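ESSB (Geobacillus thermodenitrificans, PDB 4ANO) is a membrane component of the type VII secretion system, of which this chain is the cytoplasmic part, probably with a protein-kinase-like fold. Local coordinates at residues Thr9-Gln14 with Pro112-Phe117; Val65-Pro70 with Phe124-Gly129; Thr151-Thr156 with Glu180-Asp185; Lys33-Asp38 with Pro135-Asp140. All coordinates share one frame; numbering follows the deposited sequence.

Contact 1: residues Thr9-Gln14 with Pro112-Phe117; sequences TYLETQ and PENLMF
The hydroxyl of T9 is gripped from three directions. Its OG1 donates to E113 OE1 at 2.8 Å, entering the syn lone pair of the carboxylate; it also accepts from E12 N, with T9 OG1 to E12 N at 3.3 Å and an N-H...O angle of 169°, and from a water that also donates to E113 OE2. With chi1 at 58°, OG1 stands between the backbone N and the carbonyl carbon of T9, where it can face both the following helical turn and the glutamate. E113 suits its place by reach: CG is anti to the backbone N and the chain runs out extended, crossing the T9 side chain at about a right angle. A second water ties E113 OE1 (2.6 Å) to L11 N, so the carboxylate also serves the first turn of the helix. L11, in one of its two modelled positions, lays CD1 3.9 Å from N114 CB, while the N114 amide is held by OD1 to H127 N and ND2 to I109 O. The E12 carboxylate answers in return, with T9 N to E12 OE1 at 3.1 Å. T9 and E12 thus form a capping box at the start of helix 10-15, braced from outside by E113.

Contact 2: residues Val65-Pro70 with Phe124-Gly129; sequences VVIKPP and FFLHVG
I67 crosses L126 obliquely, and both branches of the isoleucine meet it, one mainly at its side chain and the other at its backbone. At chi1 -54° the CG2 methyl stands anti to the backbone N of I67, while CG1 lies beside that N and carries an extended ethyl arm. CG2 therefore rests 3.6 Å from L126 CD2, and the arm puts I67 CD1 3.4 Å from L126 O and 4.2 Å from H127 CB. The L126 side chain joins in chiefly through one methyl: CG sits anti to its own carbonyl carbon, chi1 -68°, and CD2 enters the angle between I67 and P69, whose CG lies 3.9 Å from L126 CD2. A beta-branched residue fits this inward-facing place on strand 62-68, its two arms spreading over neighbour and backbone alike, and the rigid ring of P69 continues the apolar surface where the strand ends. Cut back to an alanine, I67 would no longer cover L126 CD2 and H127 CB, which is likely to open a gap beside the L126 carbonyl. The polar atoms that I67 CD1 faces are satisfied elsewhere, L126 O by R54 NE and H127 N by N114 OD1, so close-fitting hydrocarbon, without hydrogen bonds, joins the segments.

Contact 3: residues Thr151-Thr156 with Glu180-Asp185; sequences TVLALT and ELWQAD
In L153, L181 and W182 alike, the first torsion places CG anti to the carbonyl carbon and beside the backbone N, with chi1 of -70°, -72° and -75° in turn, a setting that suits helical residues, and from there the groups extend across the gap between the two helices. The two leucine side chains slide past each other in opposite directions. L153 CD2 comes to 3.3 Å from L181 CD1, tighter than usual for two methyl carbons, so this is the pressed point of the interface. The other branch of L153 serves the tryptophan: CD1 approaches the indole obliquely on its pyrrole side, 3.2 Å from W182 NE1 and 3.5 Å from W182 CE2. A leucine works well here because its forked end can address two partners one residue apart on the same helix. V152 adds a lighter touch, its CG1 4.2 Å from L181 CD2.

Around this core, W182 also stacks with H169 and touches Y165 of helix 162-168, while L181 leans on V193 of helix 187-207. The end of helix 141-155 is tied off by T156, whose OG1 donates to V152 O at 2.7 Å from above the carbonyl plane, a second grip on an oxygen that already accepts from T156 N.

No hydrogen bond links 151-156 with 180-185, so these segments are joined through largely buried apolar side chains and the indole, while K149, farther back on helix 141-155, supplies polar ties to the backbone of 180-185, its NZ bonding W182 O and A184 O.

Contact 4: residues Lys33-Asp38 with Pro135-Asp140; sequences KLKMQD and PPDEWD
K35 and D137 form a salt bridge across two loops, with K35 NZ 3.2 Å from D137 OD1. The ammonium comes from above the carboxylate plane, about 50° out of it. The stem of the lysine takes part as well: the side chains cross at about a right angle and K35 CD passes 3.4 Å from D137 OD2, so the long aliphatic chain lies over the acid before its tip reaches the other oxygen. A bend at the last torsion, chi4 148°, brings NZ round. D137 turns its carboxylate to meet it with CG set between its backbone N and carbonyl carbon, chi1 63°.

Waters complete this first shell. One accepts from K35 N and donates to D137 OD2 at 2.6 Å; a second accepts from K35 NZ and donates to D137 OD1 and to E138 OE1; a third joins K35 NZ to D137 O. Both charged groups suit a partly open surface, where solvent can share them. Were D137 shortened to an alanine, the K35 ammonium would probably lose its counter-charge and the first two waters their carboxylate acceptor.

Beside the ion pair, L34 CD2 packs at 3.6 Å against P135 CD, an apolar step whose rigid proline ring precedes a cis peptide bond to P136. Crystal neighbours touch L34 and K35, so their exact poses may owe something to the lattice.

Further out, L34 lies on V63 of strand 62-68, and both L34 and P135 rest on F29 of strand 25-30, while at the far end of 135-140 the D140 carboxylate caps R143 N and so begins helix 141-155.

Contacts 1 and 2 are closest, their centres about 11 Å apart, because strands 115-117 and 123-125 are neighbours in one sheet: M116 O lies 2.8 Å from F124 N, a probable backbone hydrogen bond. Contact 2 reaches contact 4 through H127, whose NE2 is 2.8 Å from P135 O, although the centres are about 17 Å apart. Contact 1 touches contact 3 by packing, P112 CD being 3.8 Å from T151 OG1. Contact 3 stands apart among the helices, its centre about 24 Å from that of contact 2 and 28 Å from that of contact 4. The bound sodium ion is about 14 Å from the D137 side chain.

Contact 1: residues Thr9-Gln14 with Pro112-Phe117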
# COMPACT_ATOMS: atom_id res chain seq x y z
N THR A 9 -0.52 14.25 3.95
CA THR A 9 -1.19 12.97 3.69
C THR A 9 -0.75 11.95 4.75
O THR A 9 0.11 12.23 5.54
CB THR A 9 -0.86 12.44 2.31
OG1 THR A 9 0.55 12.27 2.17
CG2 THR A 9 -1.39 13.40 1.22
N TYR A 10 -1.34 10.76 4.75
CA TYR A 10 -0.88 9.75 5.70
C TYR A 10 0.64 9.45 5.48
O TYR A 10 1.42 9.41 6.44
CB TYR A 10 -1.71 8.49 5.46
CG TYR A 10 -1.31 7.36 6.38
CD1 TYR A 10 -1.65 7.37 7.71
CD2 TYR A 10 -0.59 6.28 5.88
CE1 TYR A 10 -1.29 6.34 8.54
CE2 TYR A 10 -0.23 5.20 6.68
CZ TYR A 10 -0.59 5.23 8.01
OH TYR A 10 -0.17 4.23 8.80
N LEU A 11 1.03 9.19 4.24
CA LEU A 11 2.45 8.96 3.92
C LEU A 11 3.29 10.06 4.52
O LEU A 11 4.24 9.82 5.31
CB LEU A 11 2.64 9.00 2.41
CG LEU A 11 2.50 7.70 1.64
CD1 LEU A 11 2.75 7.95 0.16
CD2 LEU A 11 3.41 6.56 2.17
N GLU A 12 2.97 11.29 4.16
CA GLU A 12 3.82 12.41 4.67
C GLU A 12 3.99 12.43 6.17
O GLU A 12 5.08 12.62 6.72
CB GLU A 12 3.27 13.75 4.18
CG GLU A 12 3.54 13.90 2.73
CD GLU A 12 3.08 15.27 2.27
OE1 GLU A 12 1.88 15.54 2.50
OE2 GLU A 12 3.88 16.05 1.70
N THR A 13 2.89 12.25 6.88
CA THR A 13 2.88 12.21 8.31
C THR A 13 3.68 11.04 8.89
O THR A 13 4.46 11.22 9.86
CB THR A 13 1.39 12.20 8.80
OG1 THR A 13 0.75 13.39 8.33
CG2 THR A 13 1.33 12.21 10.31
N GLN A 14 3.48 9.82 8.34
CA GLN A 14 4.22 8.66 8.88
C GLN A 14 5.74 8.77 8.58
O GLN A 14 6.58 8.24 9.38
CB GLN A 14 3.79 7.35 8.22
CG GLN A 14 2.36 6.88 8.65
CD GLN A 14 2.25 6.68 10.12
OE1 GLN A 14 3.08 5.97 10.76
NE2 GLN A 14 1.34 7.42 10.75
N PRO A 112 -3.12 3.93 -0.22
CA PRO A 112 -3.44 4.09 -1.65
C PRO A 112 -2.45 5.01 -2.36
O PRO A 112 -2.10 4.69 -3.52
CB PRO A 112 -4.88 4.69 -1.63
CG PRO A 112 -5.47 3.97 -0.42
CD PRO A 112 -4.34 4.00 0.62
N GLU A 113 -1.91 6.01 -1.68
CA GLU A 113 -1.00 7.00 -2.33
C GLU A 113 0.31 6.30 -2.69
O GLU A 113 1.08 6.79 -3.55
CB GLU A 113 -0.65 8.14 -1.37
CG GLU A 113 -0.05 9.33 -2.06
CD GLU A 113 0.30 10.50 -1.14
OE1 GLU A 113 0.33 10.39 0.12
OE2 GLU A 113 0.55 11.57 -1.75
N ASN A 114 0.61 5.21 -1.99
CA ASN A 114 1.89 4.54 -2.17
C ASN A 114 1.87 3.33 -3.07
O ASN A 114 2.84 2.58 -3.11
CB ASN A 114 2.46 4.16 -0.80
CG ASN A 114 3.95 4.03 -0.82
OD1 ASN A 114 4.68 4.74 -1.56
ND2 ASN A 114 4.45 3.10 0.02
N LEU A 115 0.75 3.12 -3.76
CA LEU A 115 0.66 1.92 -4.56
C LEU A 115 0.38 2.20 -6.04
O LEU A 115 -0.46 3.02 -6.35
CB LEU A 115 -0.48 1.09 -4.07
CG LEU A 115 -0.34 0.37 -2.73
CD1 LEU A 115 -1.69 -0.21 -2.27
CD2 LEU A 115 0.71 -0.78 -2.85
N MSE A 116 1.03 1.46 -6.93
CA MSE A 116 0.60 1.43 -8.35
C MSE A 116 0.52 -0.02 -8.81
O MSE A 116 1.01 -0.92 -8.10
CB MSE A 116 1.52 2.25 -9.23
CG MSE A 116 1.66 3.70 -8.79
SE MSE A 116 2.41 4.71 -10.26
CE MSE A 116 0.94 4.46 -11.53
N PHE A 117 -0.09 -0.27 -9.98
CA PHE A 117 -0.43 -1.65 -10.40
C PHE A 117 -0.01 -1.92 -11.80
O PHE A 117 -0.07 -1.02 -12.58
CB PHE A 117 -1.97 -1.87 -10.33
CG PHE A 117 -2.46 -1.75 -8.88
CD1 PHE A 117 -2.73 -0.52 -8.31
CD2 PHE A 117 -2.67 -2.91 -8.13
CE1 PHE A 117 -3.14 -0.42 -6.94
CE2 PHE A 117 -3.08 -2.84 -6.78
CZ PHE A 117 -3.34 -1.60 -6.19
O HOH W 1 1.53 13.63 -0.44
O HOH W 2 -1.00 9.06 1.98

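Contact 2: residues Val65-Pro70 with Phe124-Gly129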
# COMPACT_ATOMS: atom_id res chain seq x y z
N VAL A 65 14.37 11.03 -2.54
CA VAL A 65 14.12 9.78 -3.35
C VAL A 65 13.16 10.23 -4.49
O VAL A 65 12.12 10.83 -4.23
CB VAL A 65 13.47 8.66 -2.50
CG1 VAL A 65 13.27 7.34 -3.27
CG2 VAL A 65 14.32 8.40 -1.22
N VAL A 66 13.58 9.98 -5.70
CA VAL A 66 12.82 10.23 -6.88
C VAL A 66 12.39 8.86 -7.41
O VAL A 66 13.25 8.05 -7.69
CB VAL A 66 13.72 10.87 -7.93
CG1 VAL A 66 12.93 11.08 -9.23
CG2 VAL A 66 14.30 12.16 -7.40
N ILE A 67 11.08 8.66 -7.55
CA ILE A 67 10.45 7.33 -7.88
C ILE A 67 9.71 7.38 -9.20
O ILE A 67 8.69 8.12 -9.33
CB ILE A 67 9.48 6.91 -6.76
CG1 ILE A 67 10.24 6.95 -5.40
CG2 ILE A 67 8.90 5.49 -7.06
CD1 ILE A 67 9.38 6.90 -4.09
N LYS A 68 10.21 6.59 -10.15
CA LYS A 68 9.69 6.58 -11.54
C LYS A 68 9.19 5.19 -12.00
O LYS A 68 10.00 4.29 -12.47
CB LYS A 68 10.78 7.09 -12.43
CG LYS A 68 11.32 8.44 -12.01
CD LYS A 68 12.51 8.86 -12.88
CE LYS A 68 13.73 7.94 -12.74
NZ LYS A 68 14.94 8.48 -13.47
N PRO A 69 7.89 4.93 -11.83
CA PRO A 69 7.30 3.71 -12.35
C PRO A 69 7.20 3.75 -13.86
O PRO A 69 7.30 4.83 -14.46
CB PRO A 69 5.88 3.66 -11.77
CG PRO A 69 5.69 4.99 -11.07
CD PRO A 69 6.89 5.81 -11.19
N PRO A 70 7.03 2.57 -14.44
CA PRO A 70 6.67 2.50 -15.91
C PRO A 70 5.48 3.43 -16.21
O PRO A 70 4.52 3.52 -15.41
CB PRO A 70 6.24 1.03 -16.11
CG PRO A 70 7.03 0.25 -14.98
CD PRO A 70 6.86 1.26 -13.80
N PHE A 124 2.60 -2.69 -6.70
CA PHE A 124 3.93 -2.24 -6.43
C PHE A 124 3.92 -1.04 -5.54
O PHE A 124 3.14 -0.14 -5.69
CB PHE A 124 4.68 -1.87 -7.69
CG PHE A 124 4.95 -3.04 -8.59
CD1 PHE A 124 3.85 -3.69 -9.27
CD2 PHE A 124 6.23 -3.57 -8.71
CE1 PHE A 124 4.11 -4.84 -10.10
CE2 PHE A 124 6.47 -4.70 -9.50
CZ PHE A 124 5.41 -5.33 -10.17
N PHE A 125 4.90 -0.96 -4.63
CA PHE A 125 5.04 0.21 -3.78
C PHE A 125 5.91 1.24 -4.37
O PHE A 125 6.94 0.90 -5.02
CB PHE A 125 5.65 -0.20 -2.40
CG PHE A 125 4.79 -1.08 -1.64
CD1 PHE A 125 3.70 -0.56 -0.95
CD2 PHE A 125 4.99 -2.43 -1.64
CE1 PHE A 125 2.87 -1.36 -0.24
CE2 PHE A 125 4.12 -3.27 -0.98
CZ PHE A 125 3.04 -2.74 -0.29
N LEU A 126 5.59 2.50 -4.15
CA LEU A 126 6.37 3.56 -4.54
C LEU A 126 7.52 3.81 -3.57
O LEU A 126 8.68 3.55 -3.90
CB LEU A 126 5.54 4.85 -4.68
CG LEU A 126 4.56 4.71 -5.88
CD1 LEU A 126 3.43 5.66 -5.81
CD2 LEU A 126 5.36 4.91 -7.19
N HIS A 127 7.20 4.28 -2.40
CA HIS A 127 8.21 4.51 -1.35
C HIS A 127 8.37 3.25 -0.46
O HIS A 127 7.38 2.63 -0.11
CB HIS A 127 7.81 5.64 -0.44
CG HIS A 127 8.75 5.80 0.73
ND1 HIS A 127 10.03 6.28 0.60
CD2 HIS A 127 8.63 5.36 1.99
CE1 HIS A 127 10.65 6.19 1.76
NE2 HIS A 127 9.80 5.68 2.64
N VAL A 128 9.62 2.92 -0.10
CA VAL A 128 9.87 1.77 0.82
C VAL A 128 10.87 2.26 1.85
O VAL A 128 11.72 3.11 1.54
CB VAL A 128 10.48 0.65 -0.01
CG1 VAL A 128 10.81 -0.47 0.86
CG2 VAL A 128 9.41 0.11 -1.09
N GLY A 129 10.60 1.91 3.14
CA GLY A 129 11.57 2.22 4.24
C GLY A 129 12.74 1.23 4.32
O GLY A 129 12.79 0.19 3.66

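Contact 3: residues Thr151-Thr156 with Glu180-Asp185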
# COMPACT_ATOMS: atom_id res chain seq x y z
N THR A 151 -6.54 -0.21 3.54
CA THR A 151 -6.25 -0.13 2.07
C THR A 151 -7.12 -1.10 1.26
O THR A 151 -7.73 -0.78 0.21
CB THR A 151 -4.78 -0.35 1.77
OG1 THR A 151 -4.06 0.68 2.47
CG2 THR A 151 -4.55 -0.28 0.25
N VAL A 152 -7.24 -2.32 1.76
CA VAL A 152 -8.10 -3.30 1.10
C VAL A 152 -9.58 -2.86 1.15
O VAL A 152 -10.26 -2.98 0.09
CB VAL A 152 -7.95 -4.63 1.90
CG1 VAL A 152 -9.09 -5.63 1.55
CG2 VAL A 152 -6.58 -5.24 1.56
N LEU A 153 -10.05 -2.34 2.28
CA LEU A 153 -11.45 -1.81 2.32
C LEU A 153 -11.63 -0.63 1.39
O LEU A 153 -12.64 -0.49 0.68
CB LEU A 153 -11.88 -1.43 3.73
CG LEU A 153 -12.06 -2.70 4.58
CD1 LEU A 153 -12.18 -2.41 6.07
CD2 LEU A 153 -13.15 -3.53 4.08
N ALA A 154 -10.67 0.27 1.37
CA ALA A 154 -10.74 1.37 0.42
C ALA A 154 -10.78 0.88 -1.05
O ALA A 154 -11.44 1.49 -1.89
CB ALA A 154 -9.60 2.31 0.60
N LEU A 155 -10.09 -0.20 -1.36
CA LEU A 155 -10.05 -0.68 -2.73
C LEU A 155 -11.33 -1.47 -3.13
O LEU A 155 -11.79 -1.37 -4.28
CB LEU A 155 -8.84 -1.57 -2.87
CG LEU A 155 -8.55 -2.20 -4.23
CD1 LEU A 155 -8.34 -1.04 -5.20
CD2 LEU A 155 -7.32 -3.06 -4.16
N THR A 156 -11.87 -2.23 -2.18
CA THR A 156 -12.91 -3.25 -2.44
C THR A 156 -14.29 -2.69 -2.14
O THR A 156 -14.99 -2.35 -3.04
CB THR A 156 -12.67 -4.57 -1.66
OG1 THR A 156 -12.60 -4.30 -0.24
CG2 THR A 156 -11.34 -5.20 -2.10
N GLU A 180 -15.76 -8.72 9.12
CA GLU A 180 -14.90 -9.87 9.13
C GLU A 180 -13.46 -9.46 8.91
O GLU A 180 -12.53 -9.95 9.57
CB GLU A 180 -15.30 -10.82 8.03
CG GLU A 180 -16.41 -11.76 8.46
CD GLU A 180 -16.62 -12.90 7.47
OE1 GLU A 180 -15.72 -13.77 7.37
OE2 GLU A 180 -17.69 -12.94 6.83
N LEU A 181 -13.24 -8.55 7.94
CA LEU A 181 -11.88 -8.06 7.70
C LEU A 181 -11.26 -7.31 8.89
O LEU A 181 -10.16 -7.68 9.31
CB LEU A 181 -11.79 -7.23 6.43
CG LEU A 181 -11.89 -7.84 5.04
CD1 LEU A 181 -12.35 -6.75 4.15
CD2 LEU A 181 -10.54 -8.27 4.53
N TRP A 182 -11.93 -6.31 9.48
CA TRP A 182 -11.41 -5.66 10.72
C TRP A 182 -11.15 -6.61 11.87
O TRP A 182 -10.18 -6.41 12.65
CB TRP A 182 -12.34 -4.57 11.25
CG TRP A 182 -12.25 -3.40 10.47
CD1 TRP A 182 -13.26 -2.80 9.79
CD2 TRP A 182 -11.07 -2.63 10.23
NE1 TRP A 182 -12.79 -1.69 9.14
CE2 TRP A 182 -11.44 -1.57 9.38
CE3 TRP A 182 -9.73 -2.76 10.62
CZ2 TRP A 182 -10.52 -0.63 8.93
CZ3 TRP A 182 -8.82 -1.82 10.17
CH2 TRP A 182 -9.22 -0.76 9.35
N GLN A 183 -12.03 -7.61 11.98
CA GLN A 183 -11.95 -8.63 13.02
C GLN A 183 -10.68 -9.46 12.94
O GLN A 183 -10.16 -9.89 13.97
CB GLN A 183 -13.16 -9.57 12.92
CG GLN A 183 -14.39 -9.10 13.61
CD GLN A 183 -15.43 -10.17 13.62
OE1 GLN A 183 -15.16 -11.31 14.01
NE2 GLN A 183 -16.62 -9.84 13.16
N ALA A 184 -10.18 -9.66 11.72
CA ALA A 184 -9.14 -10.65 11.46
C ALA A 184 -7.86 -10.33 12.28
O ALA A 184 -7.46 -9.19 12.40
CB ALA A 184 -8.89 -10.79 9.92
N ASP A 185 -7.23 -11.41 12.73
CA ASP A 185 -6.22 -11.46 13.77
C ASP A 185 -4.80 -11.04 13.28
O ASP A 185 -3.98 -10.43 13.99
CB ASP A 185 -6.19 -12.92 14.28
CG ASP A 185 -7.64 -13.60 14.31
OD1 ASP A 185 -8.45 -13.67 13.28
OD2 ASP A 185 -7.98 -14.15 15.42

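Contact 4: residues Lys33-Asp38 with Pro135-Asp140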
# COMPACT_ATOMS: atom_id res chain seq x y z
N LYS A 33 16.85 14.16 11.06
CA LYS A 33 15.80 13.42 11.69
C LYS A 33 15.87 11.89 11.49
O LYS A 33 15.06 11.17 12.08
CB LYS A 33 14.43 13.95 11.12
CG LYS A 33 13.97 15.28 11.68
CD LYS A 33 12.68 15.73 10.92
CE LYS A 33 12.01 16.94 11.58
NZ LYS A 33 10.78 17.28 10.74
N LEU A 34 16.80 11.42 10.65
CA LEU A 34 17.00 10.00 10.35
C LEU A 34 17.91 9.19 11.30
O LEU A 34 18.89 9.71 11.83
CB LEU A 34 17.49 9.85 8.90
CG LEU A 34 16.75 10.59 7.78
CD1 LEU A 34 17.38 10.51 6.38
CD2 LEU A 34 15.25 10.06 7.71
N LYS A 35 17.65 7.89 11.43
CA LYS A 35 18.52 6.94 12.13
C LYS A 35 19.69 6.50 11.24
O LYS A 35 20.61 5.85 11.74
CB LYS A 35 17.72 5.72 12.55
CG LYS A 35 16.64 6.03 13.48
CD LYS A 35 15.89 4.74 13.94
CE LYS A 35 14.94 5.05 15.11
NZ LYS A 35 13.76 4.15 15.01
N MSE A 36 19.60 6.87 9.96
CA MSE A 36 20.62 6.54 8.95
C MSE A 36 22.02 6.97 9.47
O MSE A 36 22.17 8.02 10.11
CB MSE A 36 20.36 7.29 7.63
CG MSE A 36 21.40 7.03 6.59
SE MSE A 36 21.14 8.10 5.01
CE MSE A 36 21.84 9.79 5.66
N GLN A 37 22.98 6.10 9.28
CA GLN A 37 24.37 6.54 9.63
C GLN A 37 25.12 6.70 8.31
O GLN A 37 25.51 7.84 7.90
CB GLN A 37 24.95 5.52 10.63
CG GLN A 37 24.22 5.59 11.94
CD GLN A 37 24.77 4.70 13.04
OE1 GLN A 37 25.64 3.83 12.81
NE2 GLN A 37 24.33 4.95 14.22
N ASP A 38 25.40 5.61 7.67
CA ASP A 38 26.15 5.70 6.46
C ASP A 38 25.15 5.78 5.28
O ASP A 38 24.25 4.92 5.16
CB ASP A 38 27.06 4.48 6.40
CG ASP A 38 27.98 4.51 5.24
OD1 ASP A 38 27.70 5.18 4.24
OD2 ASP A 38 29.07 3.91 5.35
N PRO A 135 12.52 6.11 7.31
CA PRO A 135 11.15 5.65 7.68
C PRO A 135 10.38 5.09 6.46
O PRO A 135 10.48 5.61 5.38
CB PRO A 135 10.48 6.94 8.17
CG PRO A 135 11.62 7.87 8.54
CD PRO A 135 12.70 7.55 7.52
N PRO A 136 9.55 4.08 6.69
CA PRO A 136 9.35 3.42 8.02
C PRO A 136 10.60 2.60 8.33
O PRO A 136 11.05 1.77 7.51
CB PRO A 136 8.11 2.55 7.79
CG PRO A 136 8.19 2.25 6.30
CD PRO A 136 8.62 3.58 5.69
N ASP A 137 11.17 2.85 9.49
CA ASP A 137 12.52 2.29 9.78
C ASP A 137 12.56 1.20 10.87
O ASP A 137 13.63 0.79 11.30
CB ASP A 137 13.49 3.47 10.14
CG ASP A 137 13.09 4.23 11.41
OD1 ASP A 137 12.25 3.75 12.22
OD2 ASP A 137 13.55 5.37 11.62
N GLU A 138 11.38 0.77 11.29
CA GLU A 138 11.21 -0.34 12.21
C GLU A 138 10.00 -1.19 11.80
O GLU A 138 9.01 -0.72 11.22
CB GLU A 138 11.03 0.19 13.65
CG GLU A 138 9.65 0.52 13.98
CD GLU A 138 9.30 2.00 13.96
OE1 GLU A 138 9.42 2.57 15.09
OE2 GLU A 138 8.80 2.50 12.88
N TRP A 139 10.05 -2.47 12.13
CA TRP A 139 8.84 -3.26 11.97
C TRP A 139 7.79 -2.89 12.99
O TRP A 139 8.10 -2.62 14.16
CB TRP A 139 9.21 -4.73 12.24
CG TRP A 139 10.05 -5.32 11.17
CD1 TRP A 139 9.87 -5.20 9.81
CD2 TRP A 139 11.20 -6.15 11.37
NE1 TRP A 139 10.86 -5.91 9.15
CE2 TRP A 139 11.69 -6.49 10.08
CE3 TRP A 139 11.84 -6.66 12.51
CZ2 TRP A 139 12.83 -7.32 9.91
CZ3 TRP A 139 12.99 -7.48 12.34
CH2 TRP A 139 13.48 -7.79 11.05
N ASP A 140 6.52 -2.96 12.53
CA ASP A 140 5.36 -2.81 13.44
C ASP A 140 4.25 -3.58 12.74
O ASP A 140 3.56 -3.06 11.84
CB ASP A 140 5.05 -1.33 13.65
CG ASP A 140 3.90 -1.12 14.55
OD1 ASP A 140 3.07 -2.05 14.72
OD2 ASP A 140 3.83 0.01 15.10
O HOH W 3 14.96 7.13 10.34
O HOH W 4 11.25 4.97 14.25
O HOH W 5 14.87 1.41 13.94